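Local structure of glutathione transferase (Phanerochaete chrysosporium, 4F0C) at residues Pro115-Ala120 / Leu145-Val150; Thr179-Leu184 / Lys189-Glu194; Phe107-Gly112 / Asp170-Ile175. The protein binds oxidized glutathione and, as a glutathione transferase of the Ure2p type, probably catalyses glutathione-dependent reactions in this wood-degrading fungus. All coordinates share one frame; numbering follows the deposited sequence.

Contact 1 (Pro115-Ala120 / Leu145-Val150). With GDS (oxidized glutathione disulfide), chain B.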
loop_
_atom_site.group_PDB
_atom_site.type_symbol
_atom_site.label_atom_id
_atom_site.label_comp_id
_atom_site.label_asym_id
_atom_site.label_seq_id
_atom_site.Cartn_x
_atom_site.Cartn_y
_atom_site.Cartn_z
ATOM N N PRO A 115 1.389 -6.793 2.403
ATOM C CA PRO A 115 2.624 -7.262 1.777
ATOM C C PRO A 115 3.478 -8.073 2.756
ATOM O O PRO A 115 3.990 -9.110 2.354
ATOM C CB PRO A 115 3.332 -5.956 1.364
ATOM C CG PRO A 115 2.178 -4.976 1.121
ATOM C CD PRO A 115 1.262 -5.321 2.319
ATOM N N TYR A 116 3.547 -7.664 4.017
ATOM C CA TYR A 116 4.389 -8.359 4.983
ATOM C C TYR A 116 3.711 -9.648 5.448
ATOM O O TYR A 116 4.357 -10.676 5.591
ATOM C CB TYR A 116 4.659 -7.450 6.198
ATOM C CG TYR A 116 5.590 -6.315 5.823
ATOM C CD1 TYR A 116 6.975 -6.484 5.847
ATOM C CD2 TYR A 116 5.087 -5.086 5.401
ATOM C CE1 TYR A 116 7.854 -5.421 5.492
ATOM C CE2 TYR A 116 5.949 -4.030 5.024
ATOM C CZ TYR A 116 7.325 -4.204 5.072
ATOM O OH TYR A 116 8.170 -3.157 4.700
ATOM N N PHE A 117 2.414 -9.579 5.706
ATOM C CA PHE A 117 1.684 -10.800 6.112
ATOM C C PHE A 117 1.790 -11.807 4.953
ATOM O O PHE A 117 1.946 -13.027 5.151
ATOM C CB PHE A 117 0.201 -10.507 6.413
ATOM C CG PHE A 117 -0.070 -9.829 7.737
ATOM C CD1 PHE A 117 0.743 -8.793 8.218
ATOM C CD2 PHE A 117 -1.202 -10.191 8.484
ATOM C CE1 PHE A 117 0.440 -8.160 9.442
ATOM C CE2 PHE A 117 -1.528 -9.556 9.688
ATOM C CZ PHE A 117 -0.697 -8.535 10.178
ATOM N N GLY A 118 1.709 -11.294 3.736
ATOM C CA GLY A 118 1.853 -12.118 2.549
ATOM C C GLY A 118 3.205 -12.807 2.415
ATOM O O GLY A 118 3.268 -13.932 1.905
ATOM N N GLN A 119 4.288 -12.158 2.856
ATOM C CA GLN A 119 5.603 -12.811 2.762
ATOM C C GLN A 119 5.656 -13.944 3.782
ATOM O O GLN A 119 6.190 -15.005 3.476
ATOM C CB GLN A 119 6.767 -11.847 3.003
ATOM C CG GLN A 119 6.815 -10.671 2.039
ATOM C CD GLN A 119 6.433 -11.081 0.650
ATOM O OE1 GLN A 119 7.162 -11.823 -0.022
ATOM N NE2 GLN A 119 5.273 -10.590 0.191
ATOM N N ALA A 120 5.097 -13.729 4.983
ATOM C CA ALA A 120 4.956 -14.847 5.932
ATOM C C ALA A 120 4.182 -16.002 5.292
ATOM O O ALA A 120 4.607 -17.142 5.373
ATOM C CB ALA A 120 4.266 -14.410 7.210
ATOM N N LEU A 145 3.484 -9.617 14.335
ATOM C CA LEU A 145 3.321 -9.250 15.757
ATOM C C LEU A 145 3.544 -7.755 15.952
ATOM O O LEU A 145 2.900 -7.126 16.817
ATOM C CB LEU A 145 4.277 -10.044 16.649
ATOM C CG LEU A 145 4.171 -11.572 16.584
ATOM C CD1 LEU A 145 5.080 -12.223 17.635
ATOM C CD2 LEU A 145 2.706 -11.960 16.808
ATOM N N ARG A 146 4.471 -7.185 15.175
ATOM C CA ARG A 146 4.743 -5.750 15.302
ATOM C C ARG A 146 3.500 -4.954 14.887
ATOM O O ARG A 146 3.089 -3.987 15.570
ATOM C CB ARG A 146 5.957 -5.298 14.479
ATOM C CG ARG A 146 6.451 -3.873 14.865
ATOM C CD ARG A 146 7.367 -3.242 13.776
ATOM N NE ARG A 146 6.637 -3.020 12.531
ATOM C CZ ARG A 146 5.872 -1.956 12.285
ATOM N NH1 ARG A 146 5.716 -0.989 13.206
ATOM N NH2 ARG A 146 5.256 -1.868 11.117
ATOM N N VAL A 147 2.899 -5.348 13.766
ATOM C CA VAL A 147 1.695 -4.691 13.283
ATOM C C VAL A 147 0.551 -4.865 14.291
ATOM O O VAL A 147 -0.180 -3.912 14.554
ATOM C CB VAL A 147 1.294 -5.198 11.881
ATOM C CG1 VAL A 147 -0.163 -4.765 11.476
ATOM C CG2 VAL A 147 2.372 -4.729 10.830
ATOM N N PHE A 148 0.405 -6.073 14.832
ATOM C CA PHE A 148 -0.554 -6.293 15.925
ATOM C C PHE A 148 -0.301 -5.320 17.092
ATOM O O PHE A 148 -1.247 -4.766 17.657
ATOM C CB PHE A 148 -0.455 -7.721 16.467
ATOM C CG PHE A 148 -1.134 -8.761 15.607
ATOM C CD1 PHE A 148 -1.930 -8.399 14.524
ATOM C CD2 PHE A 148 -0.969 -10.121 15.894
ATOM C CE1 PHE A 148 -2.539 -9.379 13.743
ATOM C CE2 PHE A 148 -1.578 -11.099 15.114
ATOM C CZ PHE A 148 -2.365 -10.731 14.047
ATOM N N GLY A 149 0.965 -5.133 17.457
ATOM C CA GLY A 149 1.346 -4.187 18.518
ATOM C C GLY A 149 0.911 -2.753 18.198
ATOM O O GLY A 149 0.382 -2.022 19.052
ATOM N N VAL A 150 1.126 -2.347 16.960
ATOM C CA VAL A 150 0.710 -1.016 16.508
ATOM C C VAL A 150 -0.816 -0.858 16.641
ATOM O O VAL A 150 -1.321 0.140 17.212
ATOM C CB VAL A 150 1.177 -0.747 15.049
ATOM C CG1 VAL A 150 0.507 0.556 14.482
ATOM C CG2 VAL A 150 2.723 -0.658 14.973
HETATM N N1 GDS B . -1.963 -4.742 -3.299
HETATM C CA1 GDS B . -2.833 -5.727 -4.047
HETATM C C1 GDS B . -4.344 -5.607 -3.602
HETATM O OE1 GDS B . -4.610 -5.313 -2.398
HETATM O OE2 GDS B . -5.213 -5.743 -4.510
HETATM C CB1 GDS B . -2.360 -7.208 -3.830
HETATM C CG1 GDS B . -3.257 -8.200 -4.607
HETATM C CD1 GDS B . -2.666 -9.570 -4.506
HETATM O O1 GDS B . -1.659 -9.853 -3.878
HETATM N N2 GDS B . -3.374 -10.534 -5.195
HETATM C CA2 GDS B . -2.926 -11.940 -5.234
HETATM C C2 GDS B . -2.661 -12.361 -6.660
HETATM O O2 GDS B . -3.445 -12.028 -7.554
HETATM C CB2 GDS B . -4.042 -12.889 -4.738
HETATM S SG2 GDS B . -4.241 -12.721 -2.950
HETATM N N3 GDS B . -1.600 -13.167 -6.871
HETATM C CA3 GDS B . -1.328 -13.635 -8.202
HETATM C C3 GDS B . 0.152 -13.484 -8.538
HETATM O OE3 GDS B . 0.583 -14.065 -9.557
HETATM O OE4 GDS B . 0.796 -12.726 -7.790
HETATM N N4 GDS B . -0.106 -10.140 -1.495
HETATM C CA4 GDS B . 0.548 -9.035 -0.779
HETATM C C4 GDS B . -0.538 -7.982 -0.408
HETATM O OE5 GDS B . -1.707 -8.383 -0.174
HETATM O OE6 GDS B . -0.144 -6.799 -0.357
HETATM C C5 GDS B . 0.338 -11.431 -1.354
HETATM O O5 GDS B . 1.285 -11.752 -0.634
HETATM C CA5 GDS B . -0.403 -12.524 -2.113
HETATM N N5 GDS B . 0.513 -13.658 -2.422
HETATM C CB5 GDS B . -1.566 -12.992 -1.233
HETATM S SG5 GDS B . -2.724 -14.038 -2.197
HETATM C CA6 GDS B . 3.122 -13.914 -5.616
HETATM C C6 GDS B . 4.471 -13.985 -4.793
HETATM O OE7 GDS B . 5.525 -14.269 -5.402
HETATM O OE8 GDS B . 4.396 -13.736 -3.570
HETATM N N6 GDS B . 3.410 -13.734 -7.039
HETATM C CB6 GDS B . 2.332 -15.224 -5.321
HETATM C CG6 GDS B . 1.681 -15.228 -3.929
HETATM C CD6 GDS B . 0.734 -14.046 -3.765
HETATM O O6 GDS B . 0.153 -13.456 -4.684
#

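Contact 2 (Thr179-Leu184 / Lys189-Glu194)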
loop_
_atom_site.group_PDB
_atom_site.type_symbol
_atom_site.label_atom_id
_atom_site.label_comp_id
_atom_site.label_asym_id
_atom_site.label_seq_id
_atom_site.Cartn_x
_atom_site.Cartn_y
_atom_site.Cartn_z
ATOM N N THR A 179 -6.357 -14.598 8.659
ATOM C CA THR A 179 -5.316 -15.462 8.114
ATOM C C THR A 179 -4.115 -15.574 9.086
ATOM O O THR A 179 -3.592 -16.663 9.328
ATOM C CB THR A 179 -4.845 -14.858 6.767
ATOM O OG1 THR A 179 -5.977 -14.726 5.878
ATOM C CG2 THR A 179 -3.787 -15.709 6.137
ATOM N N ALA A 180 -3.689 -14.443 9.644
ATOM C CA ALA A 180 -2.561 -14.456 10.579
ATOM C C ALA A 180 -2.881 -15.247 11.843
ATOM O O ALA A 180 -2.104 -16.121 12.285
ATOM C CB ALA A 180 -2.160 -13.023 10.938
ATOM N N VAL A 181 -4.023 -14.938 12.447
ATOM C CA VAL A 181 -4.393 -15.568 13.717
ATOM C C VAL A 181 -4.603 -17.082 13.577
ATOM O O VAL A 181 -4.252 -17.858 14.471
ATOM C CB VAL A 181 -5.657 -14.886 14.312
ATOM C CG1 VAL A 181 -6.257 -15.716 15.440
ATOM C CG2 VAL A 181 -5.298 -13.462 14.782
ATOM N N ASN A 182 -5.158 -17.498 12.446
ATOM C CA ASN A 182 -5.457 -18.916 12.209
ATOM C C ASN A 182 -4.368 -19.722 11.499
ATOM O O ASN A 182 -4.427 -20.961 11.434
ATOM C CB ASN A 182 -6.772 -19.037 11.433
ATOM C CG ASN A 182 -7.962 -18.609 12.259
ATOM O OD1 ASN A 182 -8.142 -19.071 13.382
ATOM N ND2 ASN A 182 -8.768 -17.707 11.721
ATOM N N LEU A 183 -3.377 -19.038 10.949
ATOM C CA LEU A 183 -2.375 -19.748 10.177
ATOM C C LEU A 183 -0.971 -19.198 10.428
ATOM O O LEU A 183 -0.120 -19.899 10.977
ATOM C CB LEU A 183 -2.714 -19.714 8.691
ATOM C CG LEU A 183 -1.683 -20.387 7.786
ATOM C CD1 LEU A 183 -1.667 -21.899 8.026
ATOM C CD2 LEU A 183 -1.950 -20.060 6.320
ATOM N N LEU A 184 -0.761 -17.931 10.091
ATOM C CA LEU A 184 0.592 -17.372 9.979
ATOM C C LEU A 184 1.367 -17.311 11.300
ATOM O O LEU A 184 2.572 -17.538 11.310
ATOM C CB LEU A 184 0.566 -15.996 9.300
ATOM C CG LEU A 184 -0.245 -15.949 7.995
ATOM C CD1 LEU A 184 -0.321 -14.542 7.493
ATOM C CD2 LEU A 184 0.379 -16.862 6.951
ATOM N N LYS A 189 5.765 -19.071 18.900
ATOM C CA LYS A 189 6.271 -18.597 20.195
ATOM C C LYS A 189 5.154 -18.360 21.221
ATOM O O LYS A 189 5.143 -17.353 21.940
ATOM C CB LYS A 189 7.136 -17.345 20.005
ATOM C CG LYS A 189 8.243 -17.537 18.962
ATOM C CD LYS A 189 9.617 -17.654 19.592
ATOM C CE LYS A 189 10.664 -18.083 18.567
ATOM N NZ LYS A 189 10.881 -19.569 18.539
ATOM N N GLY A 190 4.207 -19.289 21.263
ATOM C CA GLY A 190 3.147 -19.254 22.255
ATOM C C GLY A 190 2.042 -18.258 21.965
ATOM O O GLY A 190 1.266 -17.907 22.861
ATOM N N PHE A 191 1.971 -17.800 20.722
ATOM C CA PHE A 191 0.982 -16.788 20.334
ATOM C C PHE A 191 -0.412 -17.126 20.844
ATOM O O PHE A 191 -0.897 -18.231 20.644
ATOM C CB PHE A 191 0.912 -16.662 18.808
ATOM C CG PHE A 191 -0.187 -15.736 18.324
ATOM C CD1 PHE A 191 -0.030 -14.353 18.406
ATOM C CD2 PHE A 191 -1.375 -16.245 17.795
ATOM C CE1 PHE A 191 -1.036 -13.479 17.949
ATOM C CE2 PHE A 191 -2.392 -15.379 17.360
ATOM C CZ PHE A 191 -2.221 -14.004 17.425
ATOM N N ASP A 192 -1.047 -16.161 21.501
ATOM C CA ASP A 192 -2.417 -16.303 21.983
ATOM C C ASP A 192 -3.046 -14.938 21.687
ATOM O O ASP A 192 -2.659 -13.950 22.294
ATOM C CB ASP A 192 -2.427 -16.623 23.493
ATOM C CG ASP A 192 -3.842 -16.859 24.048
ATOM O OD1 ASP A 192 -4.749 -16.032 23.807
ATOM O OD2 ASP A 192 -4.053 -17.868 24.747
ATOM N N PHE A 193 -3.951 -14.876 20.711
ATOM C CA PHE A 193 -4.451 -13.598 20.192
ATOM C C PHE A 193 -5.044 -12.743 21.322
ATOM O O PHE A 193 -4.637 -11.592 21.520
ATOM C CB PHE A 193 -5.524 -13.874 19.122
ATOM C CG PHE A 193 -5.946 -12.670 18.307
ATOM C CD1 PHE A 193 -5.129 -11.562 18.140
ATOM C CD2 PHE A 193 -7.193 -12.679 17.679
ATOM C CE1 PHE A 193 -5.555 -10.478 17.362
ATOM C CE2 PHE A 193 -7.622 -11.621 16.910
ATOM C CZ PHE A 193 -6.806 -10.519 16.733
ATOM N N GLU A 194 -6.020 -13.295 22.040
ATOM C CA GLU A 194 -6.669 -12.533 23.112
ATOM C C GLU A 194 -5.725 -12.108 24.245
ATOM O O GLU A 194 -5.791 -10.968 24.711
ATOM C CB GLU A 194 -7.880 -13.260 23.691
ATOM C CG GLU A 194 -8.602 -12.391 24.761
ATOM C CD GLU A 194 -9.878 -13.023 25.260
ATOM O OE1 GLU A 194 -10.220 -14.128 24.774
ATOM O OE2 GLU A 194 -10.536 -12.410 26.133
#

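Contact 3 (Phe107-Gly112 / Asp170-Ile175)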
loop_
_atom_site.group_PDB
_atom_site.type_symbol
_atom_site.label_atom_id
_atom_site.label_comp_id
_atom_site.label_asym_id
_atom_site.label_seq_id
_atom_site.Cartn_x
_atom_site.Cartn_y
_atom_site.Cartn_z
ATOM N N PHE A 107 -3.905 3.048 3.565
ATOM C CA PHE A 107 -2.532 2.925 3.070
ATOM C C PHE A 107 -1.683 2.103 4.014
ATOM O O PHE A 107 -0.808 1.342 3.564
ATOM C CB PHE A 107 -1.878 4.288 2.777
ATOM C CG PHE A 107 -2.168 4.779 1.362
ATOM C CD1 PHE A 107 -1.433 4.280 0.269
ATOM C CD2 PHE A 107 -3.206 5.669 1.119
ATOM C CE1 PHE A 107 -1.729 4.700 -1.048
ATOM C CE2 PHE A 107 -3.504 6.102 -0.184
ATOM C CZ PHE A 107 -2.784 5.614 -1.268
ATOM N N PHE A 108 -1.930 2.241 5.312
ATOM C CA PHE A 108 -1.194 1.403 6.273
ATOM C C PHE A 108 -1.551 -0.079 6.074
ATOM O O PHE A 108 -0.678 -0.953 6.059
ATOM C CB PHE A 108 -1.414 1.856 7.729
ATOM C CG PHE A 108 -0.761 0.930 8.752
ATOM C CD1 PHE A 108 0.563 0.568 8.624
ATOM C CD2 PHE A 108 -1.490 0.415 9.814
ATOM C CE1 PHE A 108 1.195 -0.310 9.571
ATOM C CE2 PHE A 108 -0.879 -0.445 10.766
ATOM C CZ PHE A 108 0.469 -0.806 10.633
ATOM N N GLN A 109 -2.834 -0.353 5.894
ATOM C CA GLN A 109 -3.245 -1.733 5.614
ATOM C C GLN A 109 -2.538 -2.217 4.330
ATOM O O GLN A 109 -1.969 -3.319 4.281
ATOM C CB GLN A 109 -4.768 -1.818 5.407
ATOM C CG GLN A 109 -5.278 -3.274 5.341
ATOM C CD GLN A 109 -4.968 -3.940 3.985
ATOM O OE1 GLN A 109 -5.173 -3.337 2.925
ATOM N NE2 GLN A 109 -4.474 -5.195 4.022
ATOM N N ALA A 110 -2.627 -1.420 3.268
ATOM C CA ALA A 110 -2.151 -1.877 1.951
ATOM C C ALA A 110 -0.636 -2.076 1.851
ATOM O O ALA A 110 -0.163 -2.940 1.080
ATOM C CB ALA A 110 -2.620 -0.910 0.849
ATOM N N SER A 111 0.121 -1.271 2.591
ATOM C CA SER A 111 1.583 -1.274 2.458
ATOM C C SER A 111 2.239 -2.002 3.635
ATOM O O SER A 111 3.351 -2.511 3.536
ATOM C CB SER A 111 2.124 0.175 2.355
ATOM O OG SER A 111 1.865 0.923 3.544
ATOM N N GLY A 112 1.553 -2.026 4.768
ATOM C CA GLY A 112 2.178 -2.495 6.007
ATOM C C GLY A 112 1.553 -3.799 6.503
ATOM O O GLY A 112 2.199 -4.533 7.226
ATOM N N ASP A 170 -11.389 -0.159 8.963
ATOM C CA ASP A 170 -11.395 -1.353 9.816
ATOM C C ASP A 170 -11.577 -2.602 8.983
ATOM O O ASP A 170 -10.871 -3.606 9.177
ATOM C CB ASP A 170 -12.519 -1.275 10.875
ATOM C CG ASP A 170 -12.503 0.047 11.630
ATOM O OD1 ASP A 170 -11.698 0.159 12.582
ATOM O OD2 ASP A 170 -13.251 0.976 11.235
ATOM N N ILE A 171 -12.526 -2.544 8.043
ATOM C CA ILE A 171 -12.879 -3.748 7.297
ATOM C C ILE A 171 -11.678 -4.253 6.498
ATOM O O ILE A 171 -11.473 -5.465 6.367
ATOM C CB ILE A 171 -14.085 -3.503 6.360
ATOM C CG1 ILE A 171 -15.341 -3.175 7.196
ATOM C CG2 ILE A 171 -14.351 -4.727 5.447
ATOM C CD1 ILE A 171 -16.525 -2.705 6.314
ATOM N N SER A 172 -10.871 -3.317 6.001
ATOM C CA SER A 172 -9.750 -3.659 5.126
ATOM C C SER A 172 -8.726 -4.574 5.798
ATOM O O SER A 172 -8.023 -5.308 5.112
ATOM C CB SER A 172 -9.053 -2.373 4.605
ATOM O OG SER A 172 -8.269 -1.804 5.653
ATOM N N PHE A 173 -8.661 -4.553 7.135
ATOM C CA PHE A 173 -7.684 -5.356 7.881
ATOM C C PHE A 173 -8.153 -6.768 8.202
ATOM O O PHE A 173 -7.343 -7.612 8.621
ATOM C CB PHE A 173 -7.341 -4.700 9.244
ATOM C CG PHE A 173 -6.421 -3.517 9.149
ATOM C CD1 PHE A 173 -5.058 -3.671 9.336
ATOM C CD2 PHE A 173 -6.920 -2.239 8.923
ATOM C CE1 PHE A 173 -4.205 -2.569 9.260
ATOM C CE2 PHE A 173 -6.080 -1.142 8.845
ATOM C CZ PHE A 173 -4.708 -1.302 9.035
ATOM N N VAL A 174 -9.454 -7.019 8.058
ATOM C CA VAL A 174 -10.043 -8.224 8.632
ATOM C C VAL A 174 -9.463 -9.501 8.029
ATOM O O VAL A 174 -9.044 -10.393 8.769
ATOM C CB VAL A 174 -11.588 -8.221 8.497
ATOM C CG1 VAL A 174 -12.153 -9.586 8.920
ATOM C CG2 VAL A 174 -12.171 -7.106 9.379
ATOM N N ILE A 175 -9.438 -9.598 6.694
ATOM C CA ILE A 175 -9.110 -10.903 6.083
ATOM C C ILE A 175 -7.666 -11.350 6.387
ATOM O O ILE A 175 -7.449 -12.512 6.768
ATOM C CB ILE A 175 -9.467 -11.003 4.574
ATOM C CG1 ILE A 175 -9.383 -12.464 4.090
ATOM C CG2 ILE A 175 -8.588 -10.058 3.714
ATOM C CD1 ILE A 175 -10.497 -13.387 4.635
#

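Contact 1 (Pro115-Ala120 / Leu145-Val150)
Phe117 reaches across to Val147 and Phe148 with the outer end of its ring, spanning a gap in which the nearest CA atoms, those of Phe117 and Val147, are 9.4 Å apart. CB itself points neither at the partner helix nor away from it. With CG anti to the carbonyl carbon (chi1 -76°), the ring is swung out beside its own backbone N, and the atoms beyond CG do the touching. CE1 lies 3.9 Å from Val147 CB, which sits at the ring edge, in the ring plane. At the tip, CZ comes to 4.0 Å from Val147 CG1 and to 4.1 Å from Phe148 CE1. CE2, on the other flank, still grazes Phe148 CE1 at 4.2 Å. The Phe148 ring takes this tip obliquely, and Val147 has its CG1 branch anti to the backbone N, where it meets both CE1 and CZ of Phe117. This is apolar packing between two long helices, 96-126 and 134-155, of the all-helical C-terminal domain of the glutathione transferase fold. Trp176, Asn177 and Ala180 of helix 174-184 also touch the Phe117 ring, and Phe197 meets the Phe148 ring edge-to-face, so helix 174-184 and a loop cover the rings. Segment 115-120 also lines the pocket of oxidized glutathione disulfide. Pro115 CG lies 3.3 Å from OE6 of the ligand, and Gly118 CA is likewise 3.3 Å from its O5. A CB on Gly118 would collide with that oxygen, so the glycine lets the ligand lie close against the backbone. One turn of this helix is tied by Gln119, whose NE2 donates to Pro115 O over 2.9 Å, with the acceptor nearly in the amide plane, while Gln119 OE1 accepts from Tyr140 and Arg139 of the second subunit.

Contact 2 (Thr179-Leu184 / Lys189-Glu194)
Val181 sets one methyl group squarely on the ring of Phe193. Its CG2 stands 3.5 Å from the Phe193 ring centroid and only 9° off the ring normal, a CH-pi contact over the middle of the face. The other branch, CG1, comes down nearer the rim, 3.9 Å from Phe193 CD2. Both branches can reach because CG1 is anti to the backbone N (chi1 166°) while CG2 turns back beside that N. Phe191 approaches the same valine differently: its ring presents an edge, with CZ 4.1 Å from Val181 CG2. The methyl thus has an aromatic face on one contact and an aromatic edge on the other. Phe193 N lies above one face of the Phe191 ring, 3.7 Å from its plane and offset toward the rim. One shell out, Phe193 is met by the ring of His201 at nearly a right angle and by Val200 of helix 198-209, while Phe191 rests on Val185 and Phe197. The backbone carrying Phe193 is fixed by Asp192, the N-cap of the short helix 193-196: its OD1 accepts from Lys195 N, and its own N donates to Asp196 OD2. Across the contact, helix 174-184 finishes in a wider, pi-type turn, with Leu184 N bonded to Thr179 O at 3.2 Å. Four residues link the segments, so the contact folds the start of helix 193-196 back on the end of helix 174-184, within the C-terminal helical domain. Since the meeting surfaces are a valine and two phenyl rings, attraction here is dispersion and partial burial of apolar surface, which depends on close fit, whereas the polar bonds that set direction lie within each segment and its neighbours.

Contact 3 (Phe107-Gly112 / Asp170-Ile175)
Gln109 lays the base of its side chain over the ring of Phe173. Its CB stands 3.8 Å from the ring centroid, 18° off the normal and displaced toward the rim, a CH-pi contact. CG, anti to the backbone N (chi1 -171°), is thereby set 3.3 Å from Ser172 OG and 3.4 Å from Ser172 O. The bend at chi2 then turns the amide away to partners of its own, NE2 bonding to Gln113 OE1 and OE1 to Lys20 NZ, while Gln113 NE2 bonds to Phe173 O and so ties helix 96-126 to the backbone of segment 170-175. Ser172 OG in turn is bonded to Ala169 O, one turn back. At the edge of the Phe173 ring, in its plane, Phe108 CD2 approaches CZ to 3.7 Å; the two rings meet obliquely, their planes at 51°. Without the Phe173 ring, which an alanine here is too short to replace, Gln109 CB and Phe108 CD2 would probably lose their aromatic partner and a gap would open between the helices. Farther back in the segment, Asp170 OD2 accepts from Thr167 N, just ahead of helix 168-172, consistent with the N-capping box familiar at this helix in the core of the glutathione transferase C-terminal domain.

Overall arrangement
All three contacts belong to the helical part of the fold, and helix 96-126 serves both contact 1 and contact 3, whose centres are about 10 Å apart. Along the chain contact 1 is nested within the loop that contact 3 closes; contact 2 follows, its centre about 11 Å from that of contact 1 and about 17 Å from that of contact 3. Helix 174-184 connects contacts 2 and 3, while Phe148 CE2 and Phe191 CE1, 3.7 Å apart, join contacts 1 and 2 directly. Contacts 1 and 3 also touch the second subunit and border the glutathione disulfide, so ligand pocket and dimer interface rest on the same bundle, with contact 2 farther out.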